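Local coordinates for uncharacterized protein YppE (Bacillus subtilis, PDB 2IM8) that is of unknown function but folds as a compact, single-chain bundle of four helices and belongs to the bacterial DUF1798 family, at residues 32-36 with 37-41; 85-88 with 89-93; 104-107 with 108-112. One frame throughout, in Å; residues are numbered along the deposited sequence.

Contact 1 (32-36 with 37-41); sequences HSYDF and FETIK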
ATOM      1  N   HIS A  32       3.320 -20.939   8.733  1.00 18.29           N
ATOM      2  CA  HIS A  32       2.513 -21.719   7.791  1.00 15.81           C
ATOM      3  C   HIS A  32       3.141 -21.539   6.408  1.00 15.97           C
ATOM      4  O   HIS A  32       3.411 -20.417   5.980  1.00 16.38           O
ATOM      5  CB  HIS A  32       1.058 -21.237   7.735  1.00 14.83           C
ATOM      6  CG  HIS A  32       0.273 -21.845   6.612  1.00 13.57           C
ATOM      7  ND1 HIS A  32       0.097 -21.216   5.397  1.00 12.70           N
ATOM      8  CD2 HIS A  32      -0.330 -23.053   6.500  1.00 12.61           C
ATOM      9  CE1 HIS A  32      -0.580 -22.011   4.585  1.00 11.06           C
ATOM     10  NE2 HIS A  32      -0.850 -23.131   5.230  1.00 12.98           N
ATOM     11  N   SER A  33       3.374 -22.636   5.706  1.00 16.64           N
ATOM     12  CA  SER A  33       3.978 -22.536   4.383  1.00 17.54           C
ATOM     13  C   SER A  33       2.950 -22.189   3.300  1.00 15.96           C
ATOM     14  O   SER A  33       2.180 -23.043   2.861  1.00 14.29           O
ATOM     15  CB  SER A  33       4.687 -23.840   4.038  1.00 17.27           C
ATOM     16  OG  SER A  33       5.738 -24.091   4.958  1.00 20.94           O
ATOM     17  N   TYR A  34       2.933 -20.926   2.878  1.00 16.74           N
ATOM     18  CA  TYR A  34       1.993 -20.501   1.834  1.00 15.84           C
ATOM     19  C   TYR A  34       2.497 -20.983   0.487  1.00 15.90           C
ATOM     20  O   TYR A  34       3.705 -21.017   0.253  1.00 15.97           O
ATOM     21  CB  TYR A  34       1.863 -18.980   1.815  1.00 11.42           C
ATOM     22  CG  TYR A  34       0.978 -18.456   2.913  1.00 12.85           C
ATOM     23  CD1 TYR A  34      -0.411 -18.541   2.809  1.00 16.43           C
ATOM     24  CD2 TYR A  34       1.518 -17.903   4.069  1.00  9.92           C
ATOM     25  CE1 TYR A  34      -1.245 -18.083   3.831  1.00 16.08           C
ATOM     26  CE2 TYR A  34       0.683 -17.443   5.107  1.00 13.48           C
ATOM     27  CZ  TYR A  34      -0.691 -17.538   4.972  1.00 14.78           C
ATOM     28  OH  TYR A  34      -1.526 -17.085   5.969  1.00 18.54           O
ATOM     29  N   ASP A  35       1.580 -21.360  -0.400  1.00 12.77           N
ATOM     30  CA  ASP A  35       1.979 -21.849  -1.715  1.00 11.75           C
ATOM     31  C   ASP A  35       2.541 -20.730  -2.582  1.00 10.19           C
ATOM     32  O   ASP A  35       1.895 -19.690  -2.751  1.00  8.92           O
ATOM     33  CB  ASP A  35       0.799 -22.474  -2.435  1.00 12.94           C
ATOM     34  CG  ASP A  35       1.231 -23.245  -3.650  1.00 12.58           C
ATOM     35  OD1 ASP A  35       1.606 -24.418  -3.495  1.00 13.51           O
ATOM     36  OD2 ASP A  35       1.225 -22.674  -4.752  1.00 15.44           O
ATOM     37  N   PHE A  36       3.712 -20.947  -3.171  1.00  9.74           N
ATOM     38  CA  PHE A  36       4.311 -19.890  -3.985  1.00 13.12           C
ATOM     39  C   PHE A  36       3.572 -19.502  -5.270  1.00 12.20           C
ATOM     40  O   PHE A  36       3.200 -18.344  -5.449  1.00 11.30           O
ATOM     41  CB  PHE A  36       5.750 -20.222  -4.364  1.00 11.43           C
ATOM     42  CG  PHE A  36       6.485 -19.048  -4.942  1.00 14.03           C
ATOM     43  CD1 PHE A  36       6.974 -18.046  -4.107  1.00 13.60           C
ATOM     44  CD2 PHE A  36       6.602 -18.888  -6.321  1.00 13.33           C
ATOM     45  CE1 PHE A  36       7.564 -16.894  -4.639  1.00 14.83           C
ATOM     46  CE2 PHE A  36       7.184 -17.746  -6.859  1.00 15.40           C
ATOM     47  CZ  PHE A  36       7.663 -16.746  -6.014  1.00 12.62           C
ATOM     48  N   PHE A  37       3.379 -20.452  -6.180  1.00 11.89           N
ATOM     49  CA  PHE A  37       2.711 -20.132  -7.441  1.00 11.98           C
ATOM     50  C   PHE A  37       1.209 -19.909  -7.353  1.00 13.77           C
ATOM     51  O   PHE A  37       0.652 -19.184  -8.175  1.00 13.41           O
ATOM     52  CB  PHE A  37       3.001 -21.217  -8.487  1.00 12.90           C
ATOM     53  CG  PHE A  37       4.431 -21.241  -8.939  1.00 11.59           C
ATOM     54  CD1 PHE A  37       4.915 -20.266  -9.804  1.00 10.33           C
ATOM     55  CD2 PHE A  37       5.308 -22.203  -8.454  1.00 12.18           C
ATOM     56  CE1 PHE A  37       6.256 -20.236 -10.178  1.00 11.71           C
ATOM     57  CE2 PHE A  37       6.659 -22.186  -8.817  1.00 14.39           C
ATOM     58  CZ  PHE A  37       7.133 -21.199  -9.684  1.00 12.84           C
ATOM     59  N   GLU A  38       0.553 -20.525  -6.370  1.00 17.84           N
ATOM     60  CA  GLU A  38      -0.898 -20.385  -6.228  1.00 18.96           C
ATOM     61  C   GLU A  38      -1.364 -19.258  -5.313  1.00 17.78           C
ATOM     62  O   GLU A  38      -2.514 -18.821  -5.408  1.00 16.91           O
ATOM     63  CB  GLU A  38      -1.508 -21.698  -5.722  1.00 25.57           C
ATOM     64  CG  GLU A  38      -1.398 -22.833  -6.718  1.00 30.07           C
ATOM     65  CD  GLU A  38      -2.061 -22.485  -8.032  1.00 32.61           C
ATOM     66  OE1 GLU A  38      -3.300 -22.296  -8.038  1.00 36.71           O
ATOM     67  OE2 GLU A  38      -1.350 -22.391  -9.053  1.00 35.08           O
ATOM     68  N   THR A  39      -0.491 -18.781  -4.432  1.00 11.44           N
ATOM     69  CA  THR A  39      -0.904 -17.730  -3.511  1.00 12.00           C
ATOM     70  C   THR A  39       0.020 -16.506  -3.464  1.00 10.97           C
ATOM     71  O   THR A  39      -0.416 -15.382  -3.733  1.00 10.59           O
ATOM     72  CB  THR A  39      -1.065 -18.299  -2.076  1.00 15.35           C
ATOM     73  OG1 THR A  39      -2.024 -19.368  -2.086  1.00 14.35           O
ATOM     74  CG2 THR A  39      -1.550 -17.218  -1.116  1.00 14.09           C
ATOM     75  N   ILE A  40       1.286 -16.732  -3.134  1.00  7.71           N
ATOM     76  CA  ILE A  40       2.272 -15.659  -3.003  1.00  7.45           C
ATOM     77  C   ILE A  40       2.493 -14.840  -4.278  1.00  6.83           C
ATOM     78  O   ILE A  40       2.233 -13.638  -4.309  1.00  6.70           O
ATOM     79  CB  ILE A  40       3.625 -16.234  -2.525  1.00 13.46           C
ATOM     80  CG1 ILE A  40       3.433 -16.937  -1.174  1.00 16.20           C
ATOM     81  CG2 ILE A  40       4.667 -15.115  -2.398  1.00 13.05           C
ATOM     82  CD1 ILE A  40       4.684 -17.606  -0.630  1.00 16.25           C
ATOM     83  N   LYS A  41       2.965 -15.500  -5.325  1.00 10.52           N
ATOM     84  CA  LYS A  41       3.224 -14.845  -6.597  1.00 11.50           C
ATOM     85  C   LYS A  41       2.002 -14.071  -7.100  1.00 11.36           C
ATOM     86  O   LYS A  41       2.118 -12.909  -7.478  1.00 12.68           O
ATOM     87  CB  LYS A  41       3.678 -15.897  -7.616  1.00 14.05           C
ATOM     88  CG  LYS A  41       4.092 -15.362  -8.973  1.00 17.80           C
ATOM     89  CD  LYS A  41       4.742 -16.462  -9.816  1.00 17.93           C
ATOM     90  CE  LYS A  41       5.009 -15.995 -11.253  1.00 18.03           C
ATOM     91  NZ  LYS A  41       3.747 -15.798 -12.023  1.00 23.82           N
TER
HETATM   92  O   HOH W   1       3.223 -23.579  -6.204  1.00 15.86           O
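An N-terminal helix cap, D35 to E38, opens helix 36-64 where the loop after helix 3-29 ends, at the surface of the bundle. D35 is the N-cap residue. Its CG stands anti to the backbone N (chi1 -168°), which swings the carboxylate over the first turn, where D35 OD2 accepts from E38 N at 2.8 Å, met nearly along the C-O axis. D35 OD2 also takes a bond from a water at 2.6 Å, and that water in turn accepts from F37 N, so two of the amides at the helix start are served by one carboxylate oxygen, directly and through water. These N-H groups would probably stabilise the charge of D35, against the nearby carboxylate of E38.

The first turn itself is of the wider pi type: I40 N gives D35 O a nearly straight bond of 3.0 Å, while T39 N reaches D35 O only weakly, and K41 N bonds F36 O in the same i to i+5 pattern. Outside the cap, F36 presents its edge to the face of F37 in a T-shaped pair, ring centroids 5.2 Å apart, with F36 CD2 above the centre of the F37 ring. On the buried flank, Y34 CB rests against I40 CG1 at 3.9 Å. From there I40 packs on L87, Y90 and V91 of helix 72-91, and the Y34 ring makes an edge-to-face pair with Y90.

Contact 2 (85-88 with 89-93); sequences LVLQ and SYVHH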
ATOM      1  N   LEU A  85       6.054  -5.450   1.693  1.00 10.46           N
ATOM      2  CA  LEU A  85       5.069  -5.745   2.732  1.00 12.17           C
ATOM      3  C   LEU A  85       4.216  -6.939   2.311  1.00 10.49           C
ATOM      4  O   LEU A  85       3.988  -7.854   3.105  1.00 11.47           O
ATOM      5  CB  LEU A  85       4.204  -4.498   2.996  1.00 12.97           C
ATOM      6  CG  LEU A  85       2.742  -4.515   3.484  1.00 20.64           C
ATOM      7  CD1 LEU A  85       2.432  -5.710   4.378  1.00 18.33           C
ATOM      8  CD2 LEU A  85       2.482  -3.194   4.218  1.00 18.54           C
ATOM      9  N   VAL A  86       3.769  -6.948   1.057  1.00  9.26           N
ATOM     10  CA  VAL A  86       2.949  -8.055   0.578  1.00  8.51           C
ATOM     11  C   VAL A  86       3.696  -9.390   0.611  1.00  7.62           C
ATOM     12  O   VAL A  86       3.214 -10.365   1.189  1.00  6.72           O
ATOM     13  CB  VAL A  86       2.424  -7.793  -0.845  1.00 10.54           C
ATOM     14  CG1 VAL A  86       1.734  -9.050  -1.383  1.00 10.80           C
ATOM     15  CG2 VAL A  86       1.434  -6.627  -0.819  1.00 14.12           C
ATOM     16  N   LEU A  87       4.873  -9.443   0.005  1.00 10.92           N
ATOM     17  CA  LEU A  87       5.651 -10.685   0.004  1.00  9.13           C
ATOM     18  C   LEU A  87       5.959 -11.171   1.419  1.00  8.09           C
ATOM     19  O   LEU A  87       5.774 -12.352   1.756  1.00  9.28           O
ATOM     20  CB  LEU A  87       6.974 -10.480  -0.745  1.00  8.15           C
ATOM     21  CG  LEU A  87       7.934 -11.681  -0.736  1.00 11.40           C
ATOM     22  CD1 LEU A  87       7.264 -12.931  -1.323  1.00  8.36           C
ATOM     23  CD2 LEU A  87       9.190 -11.315  -1.528  1.00 11.69           C
ATOM     24  N   GLN A  88       6.448 -10.263   2.252  1.00  9.39           N
ATOM     25  CA  GLN A  88       6.816 -10.644   3.610  1.00  9.36           C
ATOM     26  C   GLN A  88       5.643 -11.092   4.479  1.00  8.81           C
ATOM     27  O   GLN A  88       5.836 -11.828   5.448  1.00  9.67           O
ATOM     28  CB  GLN A  88       7.585  -9.504   4.272  1.00 11.18           C
ATOM     29  CG  GLN A  88       8.923  -9.192   3.580  1.00 12.59           C
ATOM     30  CD  GLN A  88       9.862 -10.390   3.519  1.00 13.98           C
ATOM     31  OE1 GLN A  88       9.998 -11.144   4.488  1.00 11.08           O
ATOM     32  NE2 GLN A  88      10.523 -10.564   2.380  1.00 13.12           N
ATOM     33  N   SER A  89       4.429 -10.675   4.138  1.00  7.95           N
ATOM     34  CA  SER A  89       3.276 -11.101   4.924  1.00 10.00           C
ATOM     35  C   SER A  89       3.166 -12.623   4.798  1.00  9.09           C
ATOM     36  O   SER A  89       2.715 -13.296   5.714  1.00  8.08           O
ATOM     37  CB  SER A  89       1.987 -10.426   4.437  1.00 10.19           C
ATOM     38  OG  SER A  89       1.562 -10.911   3.172  1.00 10.50           O
ATOM     39  N   TYR A  90       3.610 -13.154   3.659  1.00  9.52           N
ATOM     40  CA  TYR A  90       3.567 -14.595   3.414  1.00 10.89           C
ATOM     41  C   TYR A  90       4.815 -15.343   3.857  1.00  9.76           C
ATOM     42  O   TYR A  90       4.704 -16.398   4.471  1.00  9.73           O
ATOM     43  CB  TYR A  90       3.339 -14.870   1.928  1.00  8.09           C
ATOM     44  CG  TYR A  90       2.006 -14.365   1.451  1.00 10.28           C
ATOM     45  CD1 TYR A  90       0.842 -15.088   1.701  1.00 11.52           C
ATOM     46  CD2 TYR A  90       1.902 -13.140   0.799  1.00 10.85           C
ATOM     47  CE1 TYR A  90      -0.402 -14.602   1.313  1.00 10.50           C
ATOM     48  CE2 TYR A  90       0.667 -12.642   0.407  1.00 11.45           C
ATOM     49  CZ  TYR A  90      -0.481 -13.384   0.670  1.00 12.29           C
ATOM     50  OH  TYR A  90      -1.709 -12.916   0.284  1.00 11.96           O
ATOM     51  N   VAL A  91       5.993 -14.795   3.549  1.00  7.10           N
ATOM     52  CA  VAL A  91       7.257 -15.453   3.892  1.00  8.06           C
ATOM     53  C   VAL A  91       7.922 -14.968   5.190  1.00  9.55           C
ATOM     54  O   VAL A  91       8.800 -15.640   5.735  1.00  8.01           O
ATOM     55  CB  VAL A  91       8.267 -15.334   2.715  1.00 13.25           C
ATOM     56  CG1 VAL A  91       7.644 -15.910   1.457  1.00 12.29           C
ATOM     57  CG2 VAL A  91       8.653 -13.883   2.489  1.00 15.12           C
ATOM     58  N   HIS A  92       7.502 -13.795   5.660  1.00 14.33           N
ATOM     59  CA  HIS A  92       7.992 -13.191   6.904  1.00 16.53           C
ATOM     60  C   HIS A  92       9.460 -13.399   7.278  1.00 17.07           C
ATOM     61  O   HIS A  92       9.771 -13.770   8.413  1.00 18.14           O
ATOM     62  CB  HIS A  92       7.113 -13.656   8.069  1.00 12.69           C
ATOM     63  CG  HIS A  92       7.031 -15.146   8.211  1.00 15.31           C
ATOM     64  ND1 HIS A  92       8.051 -15.904   8.751  1.00 16.06           N
ATOM     65  CD2 HIS A  92       6.049 -16.017   7.883  1.00 14.74           C
ATOM     66  CE1 HIS A  92       7.696 -17.177   8.749  1.00 16.00           C
ATOM     67  NE2 HIS A  92       6.487 -17.273   8.227  1.00 14.50           N
ATOM     68  N   HIS A  93      10.366 -13.149   6.346  1.00 19.30           N
ATOM     69  CA  HIS A  93      11.778 -13.312   6.650  1.00 18.75           C
ATOM     70  C   HIS A  93      12.326 -12.122   7.413  1.00 19.87           C
ATOM     71  O   HIS A  93      13.081 -12.294   8.365  1.00 21.10           O
ATOM     72  CB  HIS A  93      12.586 -13.506   5.369  1.00 14.65           C
ATOM     73  CG  HIS A  93      12.307 -14.799   4.676  1.00 13.78           C
ATOM     74  ND1 HIS A  93      12.372 -16.016   5.323  1.00 11.72           N
ATOM     75  CD2 HIS A  93      11.984 -15.072   3.389  1.00 13.42           C
ATOM     76  CE1 HIS A  93      12.101 -16.983   4.463  1.00 12.58           C
ATOM     77  NE2 HIS A  93      11.864 -16.437   3.282  1.00 14.35           N
TER
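Q88 and H93 meet where helix 72-91 ends and the chain turns toward helix 96-121 in this four-helix bundle. Q88 OE1 accepts from H93 N at 2.8 Å, the N-H approaching the amide carbonyl almost head-on, so a side-chain amide takes up an N-H beyond the last turn; the same oxygen also receives I94 N. The bend of the Q88 chain at chi2 (-58°) carries the amide forward along the helix, past V91, to the N-H of H93, and V91 CG2 lies 3.6 Å from Q88 OE1, packing beside it.

Behind this, H92 is the first residue to leave helical geometry, with a positive phi of 35°, and its N still bonds Q88 O. One residue earlier, L87 O accepts two donors: V91 N within the carbonyl plane and Y90 N from well above it. L87 CG touches V91 CG2 at 4.0 Å, while V86 CG1 lies alongside the Y90 ring, near CE2.

Farther out, L85 reaches F99, I102 and T103 of helix 96-121, Y90 packs on A43 of helix 36-64, and R23 of helix 3-29 bonds the S89 hydroxyl. That hydroxyl sits between the backbone N and the carbonyl carbon (chi1 71°), turned back along the helix, where S89 OG donates to V86 O at 2.6 Å.

Contact 3 (104-107 with 108-112); sequences ESVL and YTLHA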
ATOM      1  N   GLU A 104       4.276   1.192   8.420  1.00  9.99           N
ATOM      2  CA  GLU A 104       3.956   2.544   8.902  1.00 11.83           C
ATOM      3  C   GLU A 104       4.084   3.589   7.789  1.00 10.33           C
ATOM      4  O   GLU A 104       3.271   4.508   7.681  1.00 10.04           O
ATOM      5  CB  GLU A 104       4.902   2.957  10.026  1.00 19.12           C
ATOM      6  CG  GLU A 104       4.769   2.204  11.326  1.00 26.74           C
ATOM      7  CD  GLU A 104       5.702   2.785  12.371  1.00 26.70           C
ATOM      8  OE1 GLU A 104       6.919   2.898  12.088  1.00 32.19           O
ATOM      9  OE2 GLU A 104       5.228   3.133  13.463  1.00 30.05           O
ATOM     10  N   SER A 105       5.135   3.450   6.991  1.00  8.28           N
ATOM     11  CA  SER A 105       5.413   4.369   5.886  1.00 11.25           C
ATOM     12  C   SER A 105       4.316   4.311   4.818  1.00  9.69           C
ATOM     13  O   SER A 105       3.823   5.342   4.337  1.00 11.97           O
ATOM     14  CB  SER A 105       6.766   4.010   5.265  1.00  8.47           C
ATOM     15  OG  SER A 105       7.062   4.836   4.168  1.00 13.25           O
ATOM     16  N   VAL A 106       3.950   3.098   4.441  1.00  8.44           N
ATOM     17  CA  VAL A 106       2.916   2.885   3.435  1.00  8.14           C
ATOM     18  C   VAL A 106       1.572   3.429   3.923  1.00  6.96           C
ATOM     19  O   VAL A 106       0.915   4.212   3.235  1.00  7.66           O
ATOM     20  CB  VAL A 106       2.779   1.371   3.117  1.00 15.77           C
ATOM     21  CG1 VAL A 106       1.500   1.103   2.314  1.00 16.63           C
ATOM     22  CG2 VAL A 106       4.011   0.899   2.339  1.00 15.57           C
ATOM     23  N   LEU A 107       1.174   3.025   5.124  1.00 11.37           N
ATOM     24  CA  LEU A 107      -0.099   3.452   5.682  1.00 10.31           C
ATOM     25  C   LEU A 107      -0.232   4.968   5.785  1.00 11.25           C
ATOM     26  O   LEU A 107      -1.279   5.509   5.440  1.00 10.07           O
ATOM     27  CB  LEU A 107      -0.323   2.803   7.056  1.00 11.75           C
ATOM     28  CG  LEU A 107      -0.701   1.311   7.000  1.00 10.27           C
ATOM     29  CD1 LEU A 107      -0.754   0.733   8.402  1.00 11.93           C
ATOM     30  CD2 LEU A 107      -2.057   1.140   6.290  1.00  9.01           C
ATOM     31  N   TYR A 108       0.816   5.648   6.248  1.00  8.87           N
ATOM     32  CA  TYR A 108       0.742   7.104   6.380  1.00 13.78           C
ATOM     33  C   TYR A 108       0.546   7.789   5.039  1.00 10.92           C
ATOM     34  O   TYR A 108      -0.291   8.682   4.905  1.00 14.61           O
ATOM     35  CB  TYR A 108       1.987   7.688   7.058  1.00 12.90           C
ATOM     36  CG  TYR A 108       1.960   9.199   7.006  1.00 14.85           C
ATOM     37  CD1 TYR A 108       0.987   9.915   7.697  1.00 12.86           C
ATOM     38  CD2 TYR A 108       2.824   9.906   6.174  1.00 14.85           C
ATOM     39  CE1 TYR A 108       0.859  11.289   7.556  1.00 14.71           C
ATOM     40  CE2 TYR A 108       2.710  11.290   6.023  1.00 12.40           C
ATOM     41  CZ  TYR A 108       1.722  11.972   6.714  1.00 15.65           C
ATOM     42  OH  TYR A 108       1.557  13.326   6.534  1.00 15.44           O
ATOM     43  N   THR A 109       1.322   7.390   4.037  1.00 11.82           N
ATOM     44  CA  THR A 109       1.161   8.012   2.733  1.00 10.78           C
ATOM     45  C   THR A 109      -0.246   7.743   2.209  1.00 10.69           C
ATOM     46  O   THR A 109      -0.875   8.635   1.638  1.00  9.31           O
ATOM     47  CB  THR A 109       2.208   7.501   1.721  1.00 17.71           C
ATOM     48  OG1 THR A 109       3.518   7.835   2.190  1.00 21.45           O
ATOM     49  CG2 THR A 109       1.981   8.142   0.338  1.00 19.32           C
ATOM     50  N   LEU A 110      -0.749   6.525   2.421  1.00 13.86           N
ATOM     51  CA  LEU A 110      -2.092   6.179   1.965  1.00 13.52           C
ATOM     52  C   LEU A 110      -3.122   7.071   2.664  1.00 15.57           C
ATOM     53  O   LEU A 110      -4.035   7.601   2.036  1.00 15.52           O
ATOM     54  CB  LEU A 110      -2.394   4.697   2.240  1.00  9.43           C
ATOM     55  CG  LEU A 110      -1.594   3.725   1.355  1.00  9.57           C
ATOM     56  CD1 LEU A 110      -1.864   2.275   1.748  1.00 11.34           C
ATOM     57  CD2 LEU A 110      -1.959   3.985  -0.106  1.00 11.75           C
ATOM     58  N   HIS A 111      -2.973   7.235   3.970  1.00  9.00           N
ATOM     59  CA  HIS A 111      -3.887   8.084   4.714  1.00 10.57           C
ATOM     60  C   HIS A 111      -3.777   9.533   4.265  1.00 11.11           C
ATOM     61  O   HIS A 111      -4.782  10.235   4.219  1.00 11.93           O
ATOM     62  CB  HIS A 111      -3.617   7.966   6.211  1.00 11.60           C
ATOM     63  CG  HIS A 111      -4.082   6.666   6.790  1.00 13.76           C
ATOM     64  ND1 HIS A 111      -3.405   6.007   7.792  1.00 14.80           N
ATOM     65  CD2 HIS A 111      -5.152   5.893   6.489  1.00 13.36           C
ATOM     66  CE1 HIS A 111      -4.036   4.882   8.082  1.00 13.34           C
ATOM     67  NE2 HIS A 111      -5.100   4.790   7.306  1.00 13.61           N
ATOM     68  N   ALA A 112      -2.566   9.974   3.930  1.00 13.88           N
ATOM     69  CA  ALA A 112      -2.344  11.347   3.469  1.00 15.61           C
ATOM     70  C   ALA A 112      -3.099  11.595   2.162  1.00 17.39           C
ATOM     71  O   ALA A 112      -3.789  12.602   2.006  1.00 18.72           O
ATOM     72  CB  ALA A 112      -0.859  11.590   3.263  1.00 20.85           C
TER
HETATM   73  O   HOH W   2       5.289   7.820   4.577  1.00 32.37           O
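V106 and L110 form the tightly packed side of this stretch in the middle of helix 96-121. Their side chains lie side by side and point the same way, V106 CG1 meeting L110 CD1 at 3.6 Å. V106 CG1 is placed anti to the backbone N (chi1 167°), which directs it forward along the helix to the leucine methyl. Beneath them L110 N bonds V106 O at 3.0 Å. L110 continues inward to M13 and I14 of helix 3-29 and to W54 of helix 36-64, and V106 touches N81 of helix 72-91.

The opposite character appears at E104, S105 and Y108, which lie toward solvent. At the border a water donates to S105 O at 2.9 Å and is also hydrogen-bonded to T109 OG1 at 3.0 Å, beside the direct bond from T109 N to S105 O; T109 itself is buried, packing on V78 and W54. The H111 ring lies with one face over L107 O, ND1 not bonding that oxygen; a phosphate ion, probably from the crystallisation liquor, is about 5 Å from the histidine side chain. Unbroken i to i+4 bonding with one apolar flank is characteristic of an amphipathic helix in a four-helix bundle.

Overall arrangement
Along the chain the contacts come in series, on three successive helices of one bundle: contact 1 at the start of helix 36-64, contact 2 at the end of helix 72-91 and contact 3 within helix 96-121. Contacts 1 and 2 touch, their centres 11 Å apart, because the beginning of one helix packs against the end of the next; T39 CG2 lies 3.7 Å from Y90 CE1. Contact 3 is farther along the bundle, its centre 18 Å from that of contact 2 and 26 Å from that of contact 1. Together they illustrate how a helical bundle combines a capped helix start, a helix end whose following N-H is taken up by a glutamine side chain, and a regular middle.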